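Local coordinates for restriction endonuclease THAI (Thermoplasma acidophilum, PDB 3NDH) that binds its specific DNA sequence as a restriction endonuclease, intercalating into the duplex without flipping bases, and cleaves it, at the interface of chains A and B. Numbering follows the deposited sequence. Chains: chain A/B, restriction endonuclease THAI.

The interface of chains A and B. Residues chain A 214-215, 218-219, 222; chain B 64, 68, 71.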
loop_
_atom_site.group_PDB
_atom_site.type_symbol
_atom_site.label_atom_id
_atom_site.label_comp_id
_atom_site.label_asym_id
_atom_site.label_seq_id
_atom_site.Cartn_x
_atom_site.Cartn_y
_atom_site.Cartn_z
ATOM N N ALA A 214 3.000 -12.598 -10.077
ATOM C CA ALA A 214 2.042 -11.504 -9.929
ATOM C C ALA A 214 1.526 -10.955 -11.247
ATOM O O ALA A 214 0.398 -10.470 -11.323
ATOM C CB ALA A 214 2.672 -10.371 -9.124
ATOM N N PHE A 215 2.364 -11.014 -12.277
ATOM C CA PHE A 215 2.067 -10.385 -13.580
ATOM C C PHE A 215 1.203 -11.268 -14.463
ATOM O O PHE A 215 0.531 -10.759 -15.343
ATOM C CB PHE A 215 3.361 -10.042 -14.318
ATOM C CG PHE A 215 4.243 -9.128 -13.546
ATOM C CD1 PHE A 215 4.098 -7.752 -13.641
ATOM C CD2 PHE A 215 5.212 -9.633 -12.707
ATOM C CE1 PHE A 215 4.891 -6.912 -12.897
ATOM C CE2 PHE A 215 6.002 -8.796 -11.956
ATOM C CZ PHE A 215 5.863 -7.436 -12.076
ATOM N N TRP A 218 -2.497 -10.403 -15.370
ATOM C CA TRP A 218 -2.683 -9.216 -16.164
ATOM C C TRP A 218 -2.162 -9.404 -17.578
ATOM O O TRP A 218 -2.810 -8.938 -18.507
ATOM C CB TRP A 218 -2.045 -8.022 -15.460
ATOM C CG TRP A 218 -2.512 -7.847 -14.057
ATOM C CD1 TRP A 218 -1.781 -8.083 -12.945
ATOM C CD2 TRP A 218 -3.827 -7.484 -13.607
ATOM N NE1 TRP A 218 -2.545 -7.862 -11.813
ATOM C CE2 TRP A 218 -3.802 -7.487 -12.199
ATOM C CE3 TRP A 218 -5.009 -7.124 -14.259
ATOM C CZ2 TRP A 218 -4.922 -7.171 -11.434
ATOM C CZ3 TRP A 218 -6.118 -6.809 -13.498
ATOM C CH2 TRP A 218 -6.063 -6.827 -12.102
ATOM N N VAL A 219 -1.023 -10.073 -17.748
ATOM C CA VAL A 219 -0.520 -10.363 -19.097
ATOM C C VAL A 219 -1.571 -11.180 -19.849
ATOM O O VAL A 219 -1.865 -10.912 -21.015
ATOM C CB VAL A 219 0.844 -11.092 -19.085
ATOM C CG1 VAL A 219 1.281 -11.479 -20.520
ATOM C CG2 VAL A 219 1.912 -10.193 -18.450
ATOM N N TRP A 222 -4.394 -9.008 -21.008
ATOM C CA TRP A 222 -3.982 -8.297 -22.225
ATOM C C TRP A 222 -4.032 -9.205 -23.451
ATOM O O TRP A 222 -4.489 -8.791 -24.519
ATOM C CB TRP A 222 -2.583 -7.663 -22.094
ATOM C CG TRP A 222 -2.580 -6.462 -21.208
ATOM C CD1 TRP A 222 -1.950 -6.331 -20.007
ATOM C CD2 TRP A 222 -3.293 -5.248 -21.432
ATOM N NE1 TRP A 222 -2.209 -5.084 -19.470
ATOM C CE2 TRP A 222 -3.043 -4.406 -20.325
ATOM C CE3 TRP A 222 -4.123 -4.789 -22.463
ATOM C CZ2 TRP A 222 -3.574 -3.129 -20.240
ATOM C CZ3 TRP A 222 -4.676 -3.535 -22.362
ATOM C CH2 TRP A 222 -4.406 -2.717 -21.250
ATOM N N ARG B 64 1.562 -2.747 -11.886
ATOM C CA ARG B 64 1.656 -4.128 -12.347
ATOM C C ARG B 64 0.889 -4.328 -13.642
ATOM O O ARG B 64 1.336 -5.032 -14.535
ATOM C CB ARG B 64 1.122 -5.095 -11.276
ATOM C CG ARG B 64 1.648 -6.479 -11.373
ATOM C CD ARG B 64 1.137 -7.307 -10.221
ATOM N NE ARG B 64 1.706 -6.939 -8.927
ATOM C CZ ARG B 64 1.133 -7.153 -7.739
ATOM N NH1 ARG B 64 -0.047 -7.731 -7.648
ATOM N NH2 ARG B 64 1.734 -6.766 -6.624
ATOM N N SER B 68 2.573 -5.201 -17.224
ATOM C CA SER B 68 2.080 -6.345 -17.948
ATOM C C SER B 68 1.716 -6.018 -19.385
ATOM O O SER B 68 1.902 -6.851 -20.272
ATOM C CB SER B 68 0.883 -6.918 -17.193
ATOM O OG SER B 68 1.270 -7.441 -15.928
ATOM N N ILE B 71 5.029 -6.111 -21.067
ATOM C CA ILE B 71 5.426 -7.496 -21.284
ATOM C C ILE B 71 4.704 -8.047 -22.510
ATOM O O ILE B 71 5.312 -8.698 -23.373
ATOM C CB ILE B 71 5.130 -8.389 -20.068
ATOM C CG1 ILE B 71 6.078 -8.050 -18.906
ATOM C CG2 ILE B 71 5.270 -9.864 -20.460
ATOM C CD1 ILE B 71 5.626 -8.581 -17.546
HETATM O O HOH W 1 -1.387 -9.147 -9.520
#
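The aliphatic stretch of B:Arg64 runs between A:Phe215 and A:Trp218, illustrating how an arginine can serve a subunit interface with its carbons as much as with its guanidinium nitrogens. Among the apolar contacts, its CG meets the CD1/CE1 side of the A:Phe215 ring, 3.6 Å from CD1, and the two side chains cross at about a right angle. The indole of A:Trp218 turns its CD1/NE1 edge to the other flank more loosely and at a slant, the ring and guanidinium planes 43° apart, with CD1 4.1 Å from CD of B:Arg64. A bend at chi3 (-70°) turns the arginine's end over A:Ala214, whose CB sits against one guanidinium face, toward its rim. Further along, CB of B:Ser68 packs on CB of A:Trp218 at 3.6 Å and on CG2 of A:Val219. With CG1 of A:Val219 anti to the backbone N (chi1 175°), CG2 is left beside that N and turned to chain B, where it also reaches B:Ile71, 3.9 Å from its CG2.

The polar contacts are largely indirect. A water lies in the guanidinium plane at its edge, 2.7 Å from NH1 of B:Arg64, and also bonds the indole NE1 of A:Trp218 and the backbone O of A:Ala214, the latter at 2.9 Å, so it bridges the guanidinium of one chain to the indole and a backbone carbonyl of the other. The hydroxyl OG of B:Ser68 donates to O of B:Arg64 in its own helix at 2.8 Å; O of A:Phe215 across the contact is at best a weak second acceptor. OG also lies in plane at the edge of the A:Phe215 ring. An alanine in place of B:Arg64 would probably leave the bridging water without its guanidinium partner and open a gap between the two aromatic rings.

In the fold, the C-terminal helix 216-223 of chain A, with the loop residues just before it, reaches over to helix 58-74 of chain B, whose residues 64, 68 and 71 lie along one side. Two-fold symmetry repeats the contact with the chains exchanged, and this reciprocal packing probably helps to hold the pair together, if the assembly is the biological dimer.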